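Local coordinates for protein dehydrogenase (Chromobacterium violaceum, PDB 3Q2I) that probably oxidises the UDP-sugar acid UDP-GlcNAcA with NAD as cofactor, in the biosynthesis of 2,3-diacetamido-2,3-dideoxy-D-mannuronic acid, at residues 16-21 with 80-85; 87-92 with 107-112; 102-107 with 129-134. One frame throughout, in Å; residues are numbered along the deposited sequence.

Contact 1 of 3, residues 16-21 with 80-85; sequences FALVGC and ILTTPS. With NAI (1,4-dihydronicotinamide adenine dinucleotide), chain B.
V19 and L81 make the tightest apolar join between these two strands: CG1 of V19 lies 3.4 Å from CD2 of L81, closer than ordinary van der Waals contact, and the side chains run side by side in the same direction. A chi1 of 54° wedges CG1 of V19 between its backbone N and carbonyl carbon, which leaves the other methyl, CG2, turned to the adenine, 3.4 Å from C2A. L18 and I80 pair on the opposite face, beneath helix 25-34, and CD1 of I80 reaches CD1 of the F16 ring at 3.6 Å. Beta-branched V19 and I80 fill the space beside the backbone without needing polar partners, and flat F16 closes the end. Between the faces, I80 N bonds to A17 O, V19 N to I80 O, and T82 N to V19 O at 2.8 Å. This parallel ladder joins strands 14-19 and 78-81, central neighbours in a Rossmann fold, whose C-terminal ends meet the cofactor. There the hydroxyl OG1 of T82 sits 3.0 Å from V19 O and 2.7 Å from G20 O, with one proton for both. G20 has backbone angles at which a side chain would strike the preceding carbonyl, and T82 O as well; its place in a GxGxxA pattern is consistent with a dinucleotide-binding turn. Past T83 the packing between the segments gives out, and the dinucleotide takes up the contacts. P84 lays CD 3.5 Å from the adenine C8A, while S85 OG shares a hydrogen bond of 2.8 Å with O3D of the nicotinamide ribose, either hydroxyl being a possible donor.

Contact 2 of 3, residues 87-92 with 107-112; sequences LHPTQS and PMATRW. With NAI (1,4-dihydronicotinamide adenine dinucleotide), chain B.
H88 turns the edge of its imidazole to the loop, so that ND1 donates to P107 O at 2.9 Å. The bond is bent, with an N-H...O angle of 141°, and the oxygen stands 17° out of the ring plane. With CG anti to the carbonyl carbon (chi1 -56°), the ring leaves the first turn of helix 88-97 on the side of the loop and the cofactor. Its far nitrogen, NE2, is hydrogen-bonded to T83 O, so carbonyls hold the ring by both nitrogens and fix its rotation. Between them CE1 comes within 2.9 Å of the ribose O3D. M108 O also lies at the edge, in the ring plane, 3.3 Å from CB of H88; this buried carbonyl has no hydrogen-bonding partner. Beside the histidine, P89 presses the CG corner of its ring on CB of A109 at 3.4 Å, a tight fit for which a small methyl is well suited. P89 has no N-H to offer, which costs nothing in a first turn, where amides have no helical carbonyl to bond, and its ring also packs on M118 of helix 112-125. P107 follows a cis peptide, a bend that proline permits. The sequence E105, K106, P107 is the Glu-Lys-Pro signature of the Gfo/Idh/MocA-type oxidoreductases, set here against the start of a Rossmann helix beside the nicotinamide ribose.

Contact 3 of 3, residues 102-107 with 129-134; sequences VMTEKP and LFVVKQ. With NAI (1,4-dihydronicotinamide adenine dinucleotide), chain B.
V102, M103 and T104 run parallel to L129, F130 and V131, the two strand axes 4.6 Å apart and inclined by 20°, and the amides of F130, T104 and V132 bond in turn to V102 O, F130 O and T104 O. V102 and L129 point the same way and touch through CG1 and CD1 at 3.6 Å, with T104 and V131 beside them; on the other face M103 meets F130, CG to CB, and its CG also crosses V132 CG2 at 3.7 Å, just past the last bridge. The hydroxyl of T104, anti to its own nitrogen, donates to a lone pair of E105 O at 2.9 Å. Beyond the strands charged and amide side chains take over. The E105 carboxylate crosses V132, OE2 against CB, and K106 CB lies by V132 O, a buried carbonyl without a partner in the model. E105 OE2 takes the carboxamide N7N at 2.8 Å, nearly straight at 170°, and the amide of K106, while OE1 is held by H28 and H304. Q134 OE1 accepts from N7N at 3.0 Å and its NE2 gives to O7N at 2.8 Å. K106 O receives the ribose O2D at 2.7 Å, while its NZ goes to N190 O and to O4' of the UDP-sugar. Three bonds thus fix the rotation of the carboxamide, and so probably the facing of the nicotinamide ring, while K106 reaches cofactor and sugar alike.

In the fold
None of the three contacts lies at the surface: all the residues that touch are buried, and all three contacts reach the dinucleotide. Contacts 1 and 3 are ladders in the same parallel sheet, tied by L81 N to M103 O and E105 N to L81 O. Contact 2 is smaller, a helix start against a loop; it shares P107 with contact 3 and meets contact 1 where H88 bonds to T83 O. Chemistry follows place: contact 1 gives apolar packing to the adenine and a hydroxyl to the nicotinamide ribose, contact 3 binds the same ribose and the carboxamide, and contact 2 rests on one side-chain-to-carbonyl hydrogen bond and a proline-alanine packing.

Contact 1 of 3, residues 16-21 with 80-85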
loop_
_atom_site.group_PDB
_atom_site.type_symbol
_atom_site.label_atom_id
_atom_site.label_comp_id
_atom_site.label_asym_id
_atom_site.label_seq_id
_atom_site.Cartn_x
_atom_site.Cartn_y
_atom_site.Cartn_z
ATOM N N PHE A 16 -44.797 24.218 12.892
ATOM C CA PHE A 16 -43.353 24.256 12.560
ATOM C C PHE A 16 -42.591 25.243 13.437
ATOM O O PHE A 16 -43.088 26.320 13.798
ATOM C CB PHE A 16 -43.217 24.643 11.101
ATOM C CG PHE A 16 -43.626 23.560 10.130
ATOM C CD1 PHE A 16 -42.692 22.639 9.660
ATOM C CD2 PHE A 16 -44.957 23.389 9.752
ATOM C CE1 PHE A 16 -43.076 21.642 8.786
ATOM C CE2 PHE A 16 -45.345 22.400 8.871
ATOM C CZ PHE A 16 -44.408 21.501 8.402
ATOM N N ALA A 17 -41.343 24.920 13.791
ATOM C CA ALA A 17 -40.444 25.923 14.346
ATOM C C ALA A 17 -39.229 25.945 13.409
ATOM O O ALA A 17 -38.971 24.947 12.681
ATOM C CB ALA A 17 -40.002 25.565 15.751
ATOM N N LEU A 18 -38.559 27.092 13.332
ATOM C CA LEU A 18 -37.409 27.167 12.436
ATOM C C LEU A 18 -36.184 27.792 13.095
ATOM O O LEU A 18 -36.276 28.776 13.827
ATOM C CB LEU A 18 -37.755 27.898 11.140
ATOM C CG LEU A 18 -36.685 28.259 10.089
ATOM C CD1 LEU A 18 -37.203 28.197 8.698
ATOM C CD2 LEU A 18 -35.892 29.537 10.367
ATOM N N VAL A 19 -35.004 27.221 12.860
ATOM C CA VAL A 19 -33.787 27.810 13.410
ATOM C C VAL A 19 -32.810 28.147 12.289
ATOM O O VAL A 19 -32.587 27.327 11.381
ATOM C CB VAL A 19 -33.130 26.905 14.503
ATOM C CG1 VAL A 19 -32.877 25.508 13.991
ATOM C CG2 VAL A 19 -31.897 27.536 15.092
ATOM N N GLY A 20 -32.325 29.381 12.320
ATOM C CA GLY A 20 -31.477 29.908 11.240
ATOM C C GLY A 20 -32.179 30.760 10.203
ATOM O O GLY A 20 -32.628 30.311 9.156
ATOM N N CYS A 21 -32.300 32.043 10.542
ATOM C CA CYS A 21 -33.180 32.888 9.778
ATOM C C CYS A 21 -32.326 33.608 8.724
ATOM O O CYS A 21 -32.173 34.842 8.764
ATOM C CB CYS A 21 -33.754 33.956 10.722
ATOM S SG CYS A 21 -35.001 33.254 11.839
ATOM N N ILE A 80 -37.275 22.974 11.959
ATOM C CA ILE A 80 -36.665 23.074 10.631
ATOM C C ILE A 80 -35.265 23.652 10.859
ATOM O O ILE A 80 -35.096 24.637 11.601
ATOM C CB ILE A 80 -37.421 24.085 9.766
ATOM C CG1 ILE A 80 -38.887 23.640 9.572
ATOM C CG2 ILE A 80 -36.737 24.262 8.445
ATOM C CD1 ILE A 80 -39.853 24.839 9.405
ATOM N N LEU A 81 -34.238 23.016 10.272
ATOM C CA LEU A 81 -32.859 23.485 10.474
ATOM C C LEU A 81 -32.339 24.166 9.200
ATOM O O LEU A 81 -32.092 23.503 8.180
ATOM C CB LEU A 81 -31.946 22.266 10.768
ATOM C CG LEU A 81 -32.432 21.418 11.930
ATOM C CD1 LEU A 81 -31.365 20.303 12.215
ATOM C CD2 LEU A 81 -32.644 22.258 13.154
ATOM N N THR A 82 -32.235 25.495 9.229
ATOM C CA THR A 82 -31.769 26.274 8.091
ATOM C C THR A 82 -30.527 27.097 8.528
ATOM O O THR A 82 -30.261 28.210 8.045
ATOM C CB THR A 82 -32.899 27.182 7.511
ATOM O OG1 THR A 82 -33.530 27.847 8.607
ATOM C CG2 THR A 82 -33.916 26.418 6.696
ATOM N N THR A 83 -29.741 26.500 9.413
ATOM C CA THR A 83 -28.443 26.968 9.893
ATOM C C THR A 83 -27.294 26.503 9.001
ATOM O O THR A 83 -27.498 25.722 8.066
ATOM C CB THR A 83 -28.196 26.425 11.299
ATOM O OG1 THR A 83 -28.589 25.039 11.347
ATOM C CG2 THR A 83 -29.046 27.210 12.340
ATOM N N PRO A 84 -26.104 27.039 9.258
ATOM C CA PRO A 84 -24.944 26.471 8.569
ATOM C C PRO A 84 -24.895 24.931 8.616
ATOM O O PRO A 84 -25.199 24.334 9.650
ATOM C CB PRO A 84 -23.796 27.050 9.390
ATOM C CG PRO A 84 -24.298 28.461 9.787
ATOM C CD PRO A 84 -25.752 28.155 10.162
ATOM N N SER A 85 -24.462 24.318 7.521
ATOM C CA SER A 85 -24.612 22.881 7.324
ATOM C C SER A 85 -23.974 22.075 8.442
ATOM O O SER A 85 -24.573 21.090 8.916
ATOM C CB SER A 85 -24.070 22.426 5.960
ATOM O OG SER A 85 -24.596 23.294 4.946
HETATM P PA NAI B . -27.100 31.888 5.859
HETATM O O1A NAI B . -25.733 32.216 6.303
HETATM O O2A NAI B . -27.880 32.903 4.912
HETATM O O5B NAI B . -28.088 31.588 7.054
HETATM C C5B NAI B . -27.394 31.575 8.270
HETATM C C4B NAI B . -28.412 31.681 9.397
HETATM O O4B NAI B . -28.170 30.798 10.507
HETATM C C3B NAI B . -27.967 33.082 9.819
HETATM O O3B NAI B . -29.094 33.965 9.911
HETATM C C2B NAI B . -27.132 32.863 11.093
HETATM O O2B NAI B . -27.134 33.961 11.997
HETATM C C1B NAI B . -27.914 31.652 11.653
HETATM N N9A NAI B . -27.211 30.935 12.692
HETATM C C8A NAI B . -25.888 30.565 12.686
HETATM N N7A NAI B . -25.646 29.873 13.764
HETATM C C5A NAI B . -26.805 29.669 14.476
HETATM C C6A NAI B . -27.148 29.035 15.689
HETATM N N6A NAI B . -26.221 28.354 16.449
HETATM N N1A NAI B . -28.424 29.095 16.105
HETATM C C2A NAI B . -29.317 29.753 15.394
HETATM N N3A NAI B . -29.071 30.379 14.246
HETATM C C4A NAI B . -27.802 30.369 13.784
HETATM O O3 NAI B . -27.035 30.496 5.087
HETATM P PN NAI B . -28.056 29.880 4.103
HETATM O O1N NAI B . -27.638 30.102 2.677
HETATM O O2N NAI B . -29.540 30.189 4.419
HETATM O O5D NAI B . -27.780 28.276 4.121
HETATM C C5D NAI B . -28.456 27.711 5.220
HETATM C C4D NAI B . -28.510 26.189 5.112
HETATM O O4D NAI B . -29.364 25.930 3.986
HETATM C C3D NAI B . -27.166 25.518 4.708
HETATM O O3D NAI B . -27.175 24.220 5.306
HETATM C C2D NAI B . -27.287 25.349 3.189
HETATM O O2D NAI B . -26.582 24.205 2.713
HETATM C C1D NAI B . -28.810 25.113 2.969
HETATM N N1N NAI B . -29.262 25.505 1.653
HETATM C C2N NAI B . -29.985 24.665 0.943
HETATM C C3N NAI B . -30.391 24.950 -0.366
HETATM C C7N NAI B . -31.231 24.008 -1.140
HETATM O O7N NAI B . -31.282 23.941 -2.354
HETATM N N7N NAI B . -32.031 23.116 -0.484
HETATM C C4N NAI B . -29.910 26.144 -0.939
HETATM C C5N NAI B . -29.246 27.038 -0.118
HETATM C C6N NAI B . -28.917 26.705 1.172
#

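Contact 2 of 3, residues 87-92 with 107-112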
loop_
_atom_site.group_PDB
_atom_site.type_symbol
_atom_site.label_atom_id
_atom_site.label_comp_id
_atom_site.label_asym_id
_atom_site.label_seq_id
_atom_site.Cartn_x
_atom_site.Cartn_y
_atom_site.Cartn_z
ATOM N N LEU A 87 -23.652 22.650 11.456
ATOM C CA LEU A 87 -24.426 22.642 12.688
ATOM C C LEU A 87 -25.654 21.730 12.664
ATOM O O LEU A 87 -26.159 21.376 13.724
ATOM C CB LEU A 87 -24.900 24.095 12.983
ATOM C CG LEU A 87 -23.765 25.042 13.385
ATOM C CD1 LEU A 87 -24.460 26.386 13.627
ATOM C CD2 LEU A 87 -22.993 24.596 14.590
ATOM N N HIS A 88 -26.051 21.252 11.498
ATOM C CA HIS A 88 -27.288 20.440 11.433
ATOM C C HIS A 88 -27.206 19.234 12.367
ATOM O O HIS A 88 -28.166 18.853 12.990
ATOM C CB HIS A 88 -27.680 19.976 10.022
ATOM C CG HIS A 88 -27.842 21.095 9.036
ATOM N ND1 HIS A 88 -27.807 20.902 7.676
ATOM C CD2 HIS A 88 -28.010 22.430 9.219
ATOM C CE1 HIS A 88 -28.014 22.050 7.052
ATOM N NE2 HIS A 88 -28.119 22.991 7.972
ATOM N N PRO A 89 -26.079 18.500 12.384
ATOM C CA PRO A 89 -26.097 17.286 13.207
ATOM C C PRO A 89 -26.322 17.537 14.687
ATOM O O PRO A 89 -27.161 16.842 15.299
ATOM C CB PRO A 89 -24.704 16.637 12.887
ATOM C CG PRO A 89 -24.504 17.083 11.438
ATOM C CD PRO A 89 -24.875 18.575 11.524
ATOM N N THR A 90 -25.550 18.428 15.312
ATOM C CA THR A 90 -25.722 18.665 16.746
ATOM C C THR A 90 -27.139 19.198 16.993
ATOM O O THR A 90 -27.749 18.784 17.982
ATOM C CB THR A 90 -24.692 19.566 17.437
ATOM O OG1 THR A 90 -24.512 20.785 16.727
ATOM C CG2 THR A 90 -23.333 18.876 17.555
ATOM N N GLN A 91 -27.598 20.112 16.137
ATOM C CA GLN A 91 -28.970 20.642 16.338
ATOM C C GLN A 91 -30.033 19.560 16.159
ATOM O O GLN A 91 -30.979 19.460 16.967
ATOM C CB GLN A 91 -29.219 21.889 15.480
ATOM C CG GLN A 91 -28.190 22.965 15.734
ATOM C CD GLN A 91 -28.449 24.272 15.013
ATOM O OE1 GLN A 91 -28.131 25.326 15.562
ATOM N NE2 GLN A 91 -29.038 24.232 13.843
ATOM N N SER A 92 -29.931 18.748 15.108
ATOM C CA SER A 92 -30.897 17.665 14.894
ATOM C C SER A 92 -30.953 16.740 16.104
ATOM O O SER A 92 -32.036 16.363 16.593
ATOM C CB SER A 92 -30.511 16.855 13.634
ATOM O OG SER A 92 -31.477 15.871 13.355
ATOM N N PRO A 107 -26.687 20.012 3.008
ATOM C CA PRO A 107 -26.611 18.564 3.238
ATOM C C PRO A 107 -26.862 18.300 4.718
ATOM O O PRO A 107 -26.735 19.200 5.548
ATOM C CB PRO A 107 -25.137 18.258 2.929
ATOM C CG PRO A 107 -24.393 19.526 3.362
ATOM C CD PRO A 107 -25.384 20.702 3.049
ATOM N N MET A 108 -27.241 17.069 5.044
ATOM C CA MET A 108 -27.601 16.763 6.412
ATOM C C MET A 108 -26.449 16.901 7.398
ATOM O O MET A 108 -26.643 17.211 8.562
ATOM C CB MET A 108 -28.292 15.411 6.563
ATOM C CG MET A 108 -27.311 14.266 6.243
ATOM S SD MET A 108 -28.124 12.654 5.937
ATOM C CE MET A 108 -28.802 12.314 7.547
ATOM N N ALA A 109 -25.224 16.639 6.913
ATOM C CA ALA A 109 -24.031 16.768 7.745
ATOM C C ALA A 109 -22.855 17.062 6.833
ATOM O O ALA A 109 -23.002 16.971 5.608
ATOM C CB ALA A 109 -23.741 15.451 8.556
ATOM N N THR A 110 -21.712 17.390 7.440
ATOM C CA THR A 110 -20.488 17.637 6.648
ATOM C C THR A 110 -19.463 16.520 6.897
ATOM O O THR A 110 -18.394 16.530 6.282
ATOM C CB THR A 110 -19.843 18.967 6.981
ATOM O OG1 THR A 110 -19.542 19.056 8.386
ATOM C CG2 THR A 110 -20.755 20.168 6.587
ATOM N N ARG A 111 -19.759 15.665 7.857
ATOM C CA ARG A 111 -18.863 14.556 8.289
ATOM C C ARG A 111 -19.686 13.308 8.464
ATOM O O ARG A 111 -20.867 13.347 8.889
ATOM C CB ARG A 111 -18.138 14.871 9.611
ATOM C CG ARG A 111 -17.112 15.943 9.398
ATOM C CD ARG A 111 -16.942 16.857 10.595
ATOM N NE ARG A 111 -15.811 17.763 10.384
ATOM C CZ ARG A 111 -15.285 18.460 11.372
ATOM N NH1 ARG A 111 -15.814 18.387 12.581
ATOM N NH2 ARG A 111 -14.267 19.275 11.142
ATOM N N TRP A 112 -19.097 12.170 8.093
ATOM C CA TRP A 112 -19.868 10.948 8.041
ATOM C C TRP A 112 -20.452 10.522 9.405
ATOM O O TRP A 112 -21.663 10.245 9.503
ATOM C CB TRP A 112 -18.971 9.850 7.463
ATOM C CG TRP A 112 -19.665 8.531 7.310
ATOM C CD1 TRP A 112 -19.242 7.328 7.844
ATOM C CD2 TRP A 112 -20.854 8.248 6.571
ATOM N NE1 TRP A 112 -20.112 6.335 7.478
ATOM C CE2 TRP A 112 -21.088 6.857 6.675
ATOM C CE3 TRP A 112 -21.734 9.032 5.813
ATOM C CZ2 TRP A 112 -22.191 6.240 6.052
ATOM C CZ3 TRP A 112 -22.840 8.420 5.196
ATOM C CH2 TRP A 112 -23.058 7.027 5.346
HETATM P PA NAI B . -27.100 31.888 5.859
HETATM O O1A NAI B . -25.733 32.216 6.303
HETATM O O2A NAI B . -27.880 32.903 4.912
HETATM O O5B NAI B . -28.088 31.588 7.054
HETATM C C5B NAI B . -27.394 31.575 8.270
HETATM C C4B NAI B . -28.412 31.681 9.397
HETATM O O4B NAI B . -28.170 30.798 10.507
HETATM C C3B NAI B . -27.967 33.082 9.819
HETATM O O3B NAI B . -29.094 33.965 9.911
HETATM C C2B NAI B . -27.132 32.863 11.093
HETATM O O2B NAI B . -27.134 33.961 11.997
HETATM C C1B NAI B . -27.914 31.652 11.653
HETATM N N9A NAI B . -27.211 30.935 12.692
HETATM C C8A NAI B . -25.888 30.565 12.686
HETATM N N7A NAI B . -25.646 29.873 13.764
HETATM C C5A NAI B . -26.805 29.669 14.476
HETATM C C6A NAI B . -27.148 29.035 15.689
HETATM N N6A NAI B . -26.221 28.354 16.449
HETATM N N1A NAI B . -28.424 29.095 16.105
HETATM C C2A NAI B . -29.317 29.753 15.394
HETATM N N3A NAI B . -29.071 30.379 14.246
HETATM C C4A NAI B . -27.802 30.369 13.784
HETATM O O3 NAI B . -27.035 30.496 5.087
HETATM P PN NAI B . -28.056 29.880 4.103
HETATM O O1N NAI B . -27.638 30.102 2.677
HETATM O O2N NAI B . -29.540 30.189 4.419
HETATM O O5D NAI B . -27.780 28.276 4.121
HETATM C C5D NAI B . -28.456 27.711 5.220
HETATM C C4D NAI B . -28.510 26.189 5.112
HETATM O O4D NAI B . -29.364 25.930 3.986
HETATM C C3D NAI B . -27.166 25.518 4.708
HETATM O O3D NAI B . -27.175 24.220 5.306
HETATM C C2D NAI B . -27.287 25.349 3.189
HETATM O O2D NAI B . -26.582 24.205 2.713
HETATM C C1D NAI B . -28.810 25.113 2.969
HETATM N N1N NAI B . -29.262 25.505 1.653
HETATM C C2N NAI B . -29.985 24.665 0.943
HETATM C C3N NAI B . -30.391 24.950 -0.366
HETATM C C7N NAI B . -31.231 24.008 -1.140
HETATM O O7N NAI B . -31.282 23.941 -2.354
HETATM N N7N NAI B . -32.031 23.116 -0.484
HETATM C C4N NAI B . -29.910 26.144 -0.939
HETATM C C5N NAI B . -29.246 27.038 -0.118
HETATM C C6N NAI B . -28.917 26.705 1.172
#

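Contact 3 of 3, residues 102-107 with 129-134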
loop_
_atom_site.group_PDB
_atom_site.type_symbol
_atom_site.label_atom_id
_atom_site.label_comp_id
_atom_site.label_asym_id
_atom_site.label_seq_id
_atom_site.Cartn_x
_atom_site.Cartn_y
_atom_site.Cartn_z
ATOM N N VAL A 102 -37.639 16.394 12.950
ATOM C CA VAL A 102 -36.665 17.366 12.452
ATOM C C VAL A 102 -36.743 17.388 10.940
ATOM O O VAL A 102 -36.861 16.342 10.271
ATOM C CB VAL A 102 -35.244 16.945 12.898
ATOM C CG1 VAL A 102 -34.178 17.800 12.130
ATOM C CG2 VAL A 102 -35.075 17.079 14.387
ATOM N N MET A 103 -36.663 18.575 10.345
ATOM C CA MET A 103 -36.491 18.675 8.907
ATOM C C MET A 103 -35.175 19.424 8.728
ATOM O O MET A 103 -35.085 20.575 9.136
ATOM C CB MET A 103 -37.573 19.564 8.251
ATOM C CG MET A 103 -37.313 19.790 6.761
ATOM S SD MET A 103 -38.305 21.155 6.061
ATOM C CE MET A 103 -39.740 20.718 7.009
ATOM N N THR A 104 -34.143 18.786 8.181
ATOM C CA THR A 104 -32.861 19.492 8.062
ATOM C C THR A 104 -32.670 19.905 6.613
ATOM O O THR A 104 -33.004 19.166 5.681
ATOM C CB THR A 104 -31.649 18.610 8.530
ATOM O OG1 THR A 104 -30.450 19.395 8.334
ATOM C CG2 THR A 104 -31.590 17.337 7.654
ATOM N N GLU A 105 -32.179 21.129 6.399
ATOM C CA GLU A 105 -31.690 21.493 5.086
ATOM C C GLU A 105 -30.502 20.577 4.692
ATOM O O GLU A 105 -29.922 19.924 5.557
ATOM C CB GLU A 105 -31.296 22.954 5.025
ATOM C CG GLU A 105 -32.435 23.820 4.441
ATOM C CD GLU A 105 -32.755 23.543 3.002
ATOM O OE1 GLU A 105 -33.788 24.056 2.477
ATOM O OE2 GLU A 105 -32.068 22.752 2.321
ATOM N N LYS A 106 -30.253 20.522 3.401
ATOM C CA LYS A 106 -29.103 19.771 2.870
ATOM C C LYS A 106 -27.868 20.632 3.035
ATOM O O LYS A 106 -27.918 21.860 3.138
ATOM C CB LYS A 106 -29.341 19.442 1.399
ATOM C CG LYS A 106 -29.414 20.686 0.492
ATOM C CD LYS A 106 -28.044 21.322 0.243
ATOM C CE LYS A 106 -27.935 21.974 -1.129
ATOM N NZ LYS A 106 -26.604 22.693 -1.375
ATOM N N PRO A 107 -26.687 20.012 3.008
ATOM C CA PRO A 107 -26.611 18.564 3.238
ATOM C C PRO A 107 -26.862 18.300 4.718
ATOM O O PRO A 107 -26.735 19.200 5.548
ATOM C CB PRO A 107 -25.137 18.258 2.929
ATOM C CG PRO A 107 -24.393 19.526 3.362
ATOM C CD PRO A 107 -25.384 20.702 3.049
ATOM N N LEU A 129 -36.857 12.202 10.720
ATOM C CA LEU A 129 -35.821 13.136 10.268
ATOM C C LEU A 129 -36.053 13.249 8.758
ATOM O O LEU A 129 -35.865 12.298 7.988
ATOM C CB LEU A 129 -34.438 12.552 10.624
ATOM C CG LEU A 129 -33.261 13.321 10.003
ATOM C CD1 LEU A 129 -33.211 14.763 10.460
ATOM C CD2 LEU A 129 -31.977 12.596 10.412
ATOM N N PHE A 130 -36.511 14.417 8.302
ATOM C CA PHE A 130 -36.669 14.725 6.876
ATOM C C PHE A 130 -35.436 15.490 6.427
ATOM O O PHE A 130 -34.929 16.284 7.204
ATOM C CB PHE A 130 -37.848 15.715 6.714
ATOM C CG PHE A 130 -39.183 15.188 7.212
ATOM C CD1 PHE A 130 -40.005 14.501 6.298
ATOM C CD2 PHE A 130 -39.609 15.435 8.517
ATOM C CE1 PHE A 130 -41.304 14.038 6.701
ATOM C CE2 PHE A 130 -40.924 14.978 8.919
ATOM C CZ PHE A 130 -41.699 14.267 8.010
ATOM N N VAL A 131 -34.963 15.213 5.210
ATOM C CA VAL A 131 -33.821 15.954 4.644
ATOM C C VAL A 131 -34.366 16.582 3.394
ATOM O O VAL A 131 -34.988 15.920 2.553
ATOM C CB VAL A 131 -32.650 14.992 4.309
ATOM C CG1 VAL A 131 -31.489 15.816 3.687
ATOM C CG2 VAL A 131 -32.210 14.225 5.556
ATOM N N VAL A 132 -34.097 17.872 3.220
ATOM C CA VAL A 132 -34.624 18.616 2.088
ATOM C C VAL A 132 -33.874 18.339 0.815
ATOM O O VAL A 132 -32.744 18.810 0.666
ATOM C CB VAL A 132 -34.624 20.128 2.384
ATOM C CG1 VAL A 132 -35.137 20.853 1.167
ATOM C CG2 VAL A 132 -35.371 20.454 3.660
ATOM N N LYS A 133 -34.476 17.583 -0.081
ATOM C CA LYS A 133 -33.988 17.372 -1.454
ATOM C C LYS A 133 -35.106 17.800 -2.422
ATOM O O LYS A 133 -35.782 16.984 -3.075
ATOM C CB LYS A 133 -33.607 15.898 -1.657
ATOM C CG LYS A 133 -32.338 15.471 -0.927
ATOM C CD LYS A 133 -32.057 13.973 -1.047
ATOM C CE LYS A 133 -30.809 13.593 -0.229
ATOM N NZ LYS A 133 -29.629 13.959 -1.102
ATOM N N GLN A 134 -35.230 19.110 -2.565
ATOM C CA GLN A 134 -36.412 19.656 -3.243
ATOM C C GLN A 134 -36.325 19.551 -4.760
ATOM O O GLN A 134 -37.338 19.683 -5.459
ATOM C CB GLN A 134 -36.698 21.061 -2.701
ATOM C CG GLN A 134 -35.943 22.204 -3.361
ATOM C CD GLN A 134 -34.511 22.289 -2.929
ATOM O OE1 GLN A 134 -34.061 21.517 -2.085
ATOM N NE2 GLN A 134 -33.796 23.270 -3.465
HETATM P PA NAI B . -27.100 31.888 5.859
HETATM O O1A NAI B . -25.733 32.216 6.303
HETATM O O2A NAI B . -27.880 32.903 4.912
HETATM O O5B NAI B . -28.088 31.588 7.054
HETATM C C5B NAI B . -27.394 31.575 8.270
HETATM C C4B NAI B . -28.412 31.681 9.397
HETATM O O4B NAI B . -28.170 30.798 10.507
HETATM C C3B NAI B . -27.967 33.082 9.819
HETATM O O3B NAI B . -29.094 33.965 9.911
HETATM C C2B NAI B . -27.132 32.863 11.093
HETATM O O2B NAI B . -27.134 33.961 11.997
HETATM C C1B NAI B . -27.914 31.652 11.653
HETATM N N9A NAI B . -27.211 30.935 12.692
HETATM C C8A NAI B . -25.888 30.565 12.686
HETATM N N7A NAI B . -25.646 29.873 13.764
HETATM C C5A NAI B . -26.805 29.669 14.476
HETATM C C6A NAI B . -27.148 29.035 15.689
HETATM N N6A NAI B . -26.221 28.354 16.449
HETATM N N1A NAI B . -28.424 29.095 16.105
HETATM C C2A NAI B . -29.317 29.753 15.394
HETATM N N3A NAI B . -29.071 30.379 14.246
HETATM C C4A NAI B . -27.802 30.369 13.784
HETATM O O3 NAI B . -27.035 30.496 5.087
HETATM P PN NAI B . -28.056 29.880 4.103
HETATM O O1N NAI B . -27.638 30.102 2.677
HETATM O O2N NAI B . -29.540 30.189 4.419
HETATM O O5D NAI B . -27.780 28.276 4.121
HETATM C C5D NAI B . -28.456 27.711 5.220
HETATM C C4D NAI B . -28.510 26.189 5.112
HETATM O O4D NAI B . -29.364 25.930 3.986
HETATM C C3D NAI B . -27.166 25.518 4.708
HETATM O O3D NAI B . -27.175 24.220 5.306
HETATM C C2D NAI B . -27.287 25.349 3.189
HETATM O O2D NAI B . -26.582 24.205 2.713
HETATM C C1D NAI B . -28.810 25.113 2.969
HETATM N N1N NAI B . -29.262 25.505 1.653
HETATM C C2N NAI B . -29.985 24.665 0.943
HETATM C C3N NAI B . -30.391 24.950 -0.366
HETATM C C7N NAI B . -31.231 24.008 -1.140
HETATM O O7N NAI B . -31.282 23.941 -2.354
HETATM N N7N NAI B . -32.031 23.116 -0.484
HETATM C C4N NAI B . -29.910 26.144 -0.939
HETATM C C5N NAI B . -29.246 27.038 -0.118
HETATM C C6N NAI B . -28.917 26.705 1.172
#